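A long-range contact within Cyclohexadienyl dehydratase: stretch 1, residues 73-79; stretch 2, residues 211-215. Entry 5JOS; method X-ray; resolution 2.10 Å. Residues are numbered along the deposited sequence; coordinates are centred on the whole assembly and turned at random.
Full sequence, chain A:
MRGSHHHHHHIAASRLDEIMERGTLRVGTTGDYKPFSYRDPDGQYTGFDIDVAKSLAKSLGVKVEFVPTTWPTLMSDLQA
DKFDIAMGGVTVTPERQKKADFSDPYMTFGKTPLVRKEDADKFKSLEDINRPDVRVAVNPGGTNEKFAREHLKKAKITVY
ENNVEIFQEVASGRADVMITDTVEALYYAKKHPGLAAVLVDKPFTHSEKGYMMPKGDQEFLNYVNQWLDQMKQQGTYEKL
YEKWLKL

Stretch 1 73-79: TLMSDLQ
Stretch 2, residues 211-215: YMMPK

This is a small, mainly apolar contact in which one side of a helix packs against a short strand segment, with the methyl end of Met212 and the branches of Leu78 doing most of the work and no hydrogen bond crossing between the stretches. The contact joins residues at least 134 positions apart in sequence and buries 261 Å², both sides summed.

Stretch 1 begins with Thr73 at the N-cap position, with phi/psi of -116/9°, and continues as helix from Leu74 to Gln79, with phi from -76 to -56° and psi from -46 to -28°. The helical register is fixed by three backbone hydrogen bonds: Asp77 N to Thr73 O at 2.8 Å, Leu78 N to Leu74 O at 3.0 Å, and Gln79 N to Met75 O at 3.0 Å. The i to i+4 spacing brings Leu74 and Leu78 onto the same side, one turn apart, and Met75 lies next to them. Thr73 (chi1 p), Ser76 (p) and Asp77 (m) lie out of reach of stretch 2, which suits their polar side chains.

Stretch 2 is extended: phi/psi is -92/133° at Tyr211, -102/128° at Met212, -125/151° at Met213, -66/141° at Pro214 and -55/147° at Lys215. It runs so that Met212 lies near Leu74 and Met75, while Pro214 lies near Leu78, so the two chains advance in the same general sense. Alternation along the extended backbone directs the CA-to-CB bond of Met212 toward the helix and that of Met213 away from it.

Met212 is the centre of the contact. Its chi1 of -148° lies between wells, chi2 is t (175°) and chi3 is p (45°), which carries Met212 CE to 3.4 Å from Leu74 CG and 3.4 Å from Met75 SD, both close approaches; Met212 CE also lies 4.0 Å from Leu78 CD2. A long, unbranched thioether suits this place because it can extend from the strand and deliver a methyl group among three helix side chains.

Leu74 and Leu78 share nearly the same rotamer, chi1 t and chi2 p (180/64° and 179/63°). Leu74 starts sideways, but its end comes nearer to the strand. Met75 does likewise, folded compactly with all three chi angles m (-62, -47, -52°), so that its sulfur meets the Met212 methyl. Leu78 points toward stretch 2 and gives up 86 Å², nearly matching the 93 Å² of Met212. It also reaches the two residues that follow Met212: Leu78 CD2 lies 3.8 Å from the backbone Met213 O, and Leu78 CD1 lies 3.7 Å from Pro214 CD.

Pro214, its ring puckered C-gamma endo, offers a compact apolar surface for that leucine methyl, and 37 Å² of it is covered. Beyond the apolar patch, Gln79 points away and Lys215 starts sideways; both are exposed, as befits polar residues at the margin of a contact held by close packing alone.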

ATOM      1  N   THR A  73       5.125  17.794   7.674  1.00 46.53           N
ATOM      2  CA  THR A  73       5.682  18.727   6.689  1.00 44.83           C
ATOM      3  C   THR A  73       5.720  18.145   5.295  1.00 42.48           C
ATOM      4  O   THR A  73       6.317  18.716   4.393  1.00 44.20           O
ATOM      5  CB  THR A  73       7.132  19.042   7.063  1.00 44.64           C
ATOM      6  OG1 THR A  73       7.836  17.815   7.146  1.00 41.68           O
ATOM      7  CG2 THR A  73       7.194  19.786   8.394  1.00 45.32           C
ATOM      8  N   LEU A  74       5.096  17.001   5.095  1.00 41.49           N
ATOM      9  CA  LEU A  74       5.206  16.328   3.808  1.00 39.64           C
ATOM     10  C   LEU A  74       4.725  17.221   2.670  1.00 44.40           C
ATOM     11  O   LEU A  74       5.327  17.278   1.586  1.00 43.92           O
ATOM     12  CB  LEU A  74       4.301  15.138   3.828  1.00 39.61           C
ATOM     13  CG  LEU A  74       4.208  14.255   2.606  1.00 41.88           C
ATOM     14  CD1 LEU A  74       5.567  13.583   2.345  1.00 42.95           C
ATOM     15  CD2 LEU A  74       3.131  13.180   2.765  1.00 42.21           C
ATOM     16  N   MET A  75       3.582  17.864   2.890  1.00 46.96           N
ATOM     17  CA  MET A  75       2.939  18.570   1.809  1.00 47.97           C
ATOM     18  C   MET A  75       3.691  19.857   1.575  1.00 47.09           C
ATOM     19  O   MET A  75       3.882  20.207   0.417  1.00 44.17           O
ATOM     20  CB  MET A  75       1.432  18.852   2.087  1.00 51.36           C
ATOM     21  CG  MET A  75       0.538  17.593   2.268  1.00 56.87           C
ATOM     22  SD  MET A  75       0.929  16.395   0.903  1.00 67.26           S
ATOM     23  CE  MET A  75       0.715  17.573  -0.507  1.00 66.77           C
ATOM     24  N   SER A  76       4.107  20.549   2.637  1.00 47.04           N
ATOM     25  CA  SER A  76       4.793  21.838   2.410  1.00 53.85           C
ATOM     26  C   SER A  76       6.201  21.607   1.870  1.00 49.61           C
ATOM     27  O   SER A  76       6.625  22.353   0.998  1.00 52.20           O
ATOM     28  CB  SER A  76       4.778  22.754   3.657  1.00 57.16           C
ATOM     29  OG  SER A  76       5.389  22.050   4.680  1.00 61.90           O
ATOM     30  N   ASP A  77       6.915  20.576   2.338  1.00 47.47           N
ATOM     31  CA  ASP A  77       8.192  20.203   1.728  1.00 46.86           C
ATOM     32  C   ASP A  77       8.040  19.927   0.244  1.00 47.82           C
ATOM     33  O   ASP A  77       8.800  20.416  -0.601  1.00 48.69           O
ATOM     34  CB  ASP A  77       8.813  18.974   2.379  1.00 46.07           C
ATOM     35  CG  ASP A  77       9.332  19.272   3.744  1.00 48.74           C
ATOM     36  OD1 ASP A  77       9.346  20.458   4.122  1.00 48.90           O
ATOM     37  OD2 ASP A  77       9.624  18.331   4.488  1.00 53.39           O
ATOM     38  N   LEU A  78       7.016  19.170  -0.099  1.00 49.96           N
ATOM     39  CA  LEU A  78       6.797  18.890  -1.506  1.00 47.34           C
ATOM     40  C   LEU A  78       6.560  20.192  -2.271  1.00 50.96           C
ATOM     41  O   LEU A  78       7.122  20.408  -3.332  1.00 47.28           O
ATOM     42  CB  LEU A  78       5.598  17.972  -1.688  1.00 48.94           C
ATOM     43  CG  LEU A  78       5.276  17.625  -3.161  1.00 49.12           C
ATOM     44  CD1 LEU A  78       6.433  16.864  -3.754  1.00 48.20           C
ATOM     45  CD2 LEU A  78       4.028  16.805  -3.359  1.00 51.38           C
ATOM     46  N   GLN A  79       5.722  21.085  -1.746  1.00 50.91           N
ATOM     47  CA  GLN A  79       5.449  22.306  -2.492  1.00 54.74           C
ATOM     48  C   GLN A  79       6.633  23.268  -2.610  1.00 54.27           C
ATOM     49  O   GLN A  79       6.646  24.091  -3.524  1.00 60.66           O
ATOM     50  CB  GLN A  79       4.315  23.062  -1.862  1.00 63.22           C
ATOM     51  CG  GLN A  79       2.989  22.464  -2.236  1.00 68.31           C
ATOM     52  CD  GLN A  79       1.897  23.062  -1.391  1.00 78.55           C
ATOM     53  OE1 GLN A  79       1.527  22.488  -0.376  1.00 86.21           O
ATOM     54  NE2 GLN A  79       1.433  24.252  -1.757  1.00 79.39           N
ATOM     55  N   TYR A 211       2.598   7.354  -5.545  1.00 31.32           N
ATOM     56  CA  TYR A 211       3.767   8.250  -5.388  1.00 30.20           C
ATOM     57  C   TYR A 211       3.345   9.709  -5.644  1.00 32.71           C
ATOM     58  O   TYR A 211       2.691  10.017  -6.586  1.00 31.85           O
ATOM     59  CB  TYR A 211       4.953   7.790  -6.233  1.00 30.94           C
ATOM     60  CG  TYR A 211       5.296   6.339  -5.921  1.00 30.13           C
ATOM     61  CD1 TYR A 211       5.600   5.952  -4.671  1.00 32.08           C
ATOM     62  CD2 TYR A 211       5.257   5.380  -6.891  1.00 33.16           C
ATOM     63  CE1 TYR A 211       5.887   4.624  -4.384  1.00 32.54           C
ATOM     64  CE2 TYR A 211       5.588   4.060  -6.625  1.00 31.64           C
ATOM     65  CZ  TYR A 211       5.843   3.686  -5.358  1.00 28.65           C
ATOM     66  OH  TYR A 211       6.068   2.359  -5.054  1.00 29.23           O
ATOM     67  N   MET A 212       3.766  10.587  -4.766  1.00 32.10           N
ATOM     68  CA  MET A 212       3.273  11.931  -4.773  1.00 36.71           C
ATOM     69  C   MET A 212       4.257  12.874  -5.398  1.00 34.62           C
ATOM     70  O   MET A 212       5.421  12.889  -5.012  1.00 33.32           O
ATOM     71  CB  MET A 212       3.051  12.349  -3.335  1.00 40.00           C
ATOM     72  CG  MET A 212       1.932  13.313  -3.133  1.00 43.82           C
ATOM     73  SD  MET A 212       1.505  13.780  -1.427  1.00 44.45           S
ATOM     74  CE  MET A 212       3.017  14.101  -0.603  1.00 48.54           C
ATOM     75  N   MET A 213       3.777  13.652  -6.365  1.00 36.10           N
ATOM     76  CA  MET A 213       4.591  14.562  -7.183  1.00 43.10           C
ATOM     77  C   MET A 213       4.060  16.014  -7.136  1.00 45.35           C
ATOM     78  O   MET A 213       2.846  16.218  -6.930  1.00 44.46           O
ATOM     79  CB  MET A 213       4.581  14.067  -8.668  1.00 42.90           C
ATOM     80  CG  MET A 213       5.573  12.935  -8.869  1.00 48.80           C
ATOM     81  SD  MET A 213       5.439  11.947 -10.383  1.00 51.34           S
ATOM     82  CE  MET A 213       4.073  11.015  -9.844  1.00 47.07           C
ATOM     83  N   PRO A 214       4.932  17.014  -7.305  1.00 48.31           N
ATOM     84  CA  PRO A 214       4.382  18.391  -7.327  1.00 49.76           C
ATOM     85  C   PRO A 214       3.496  18.567  -8.538  1.00 46.40           C
ATOM     86  O   PRO A 214       3.711  17.992  -9.573  1.00 47.40           O
ATOM     87  CB  PRO A 214       5.620  19.290  -7.391  1.00 54.49           C
ATOM     88  CG  PRO A 214       6.690  18.415  -7.935  1.00 54.57           C
ATOM     89  CD  PRO A 214       6.396  17.018  -7.476  1.00 51.52           C
ATOM     90  N   LYS A 215       2.405  19.275  -8.355  1.00 48.70           N
ATOM     91  CA  LYS A 215       1.472  19.602  -9.444  1.00 51.62           C
ATOM     92  C   LYS A 215       2.064  20.296 -10.662  1.00 51.27           C
ATOM     93  O   LYS A 215       3.002  21.125 -10.595  1.00 51.52           O
ATOM     94  CB  LYS A 215       0.325  20.465  -8.926  1.00 55.86           C
ATOM     95  CG  LYS A 215      -0.873  19.693  -8.350  1.00 56.17           C
ATOM     96  CD  LYS A 215      -1.901  20.762  -7.997  1.00 64.50           C
ATOM     97  CE  LYS A 215      -3.322  20.353  -8.256  1.00 68.23           C
ATOM     98  NZ  LYS A 215      -3.604  19.194  -7.413  1.00 64.99           N
TER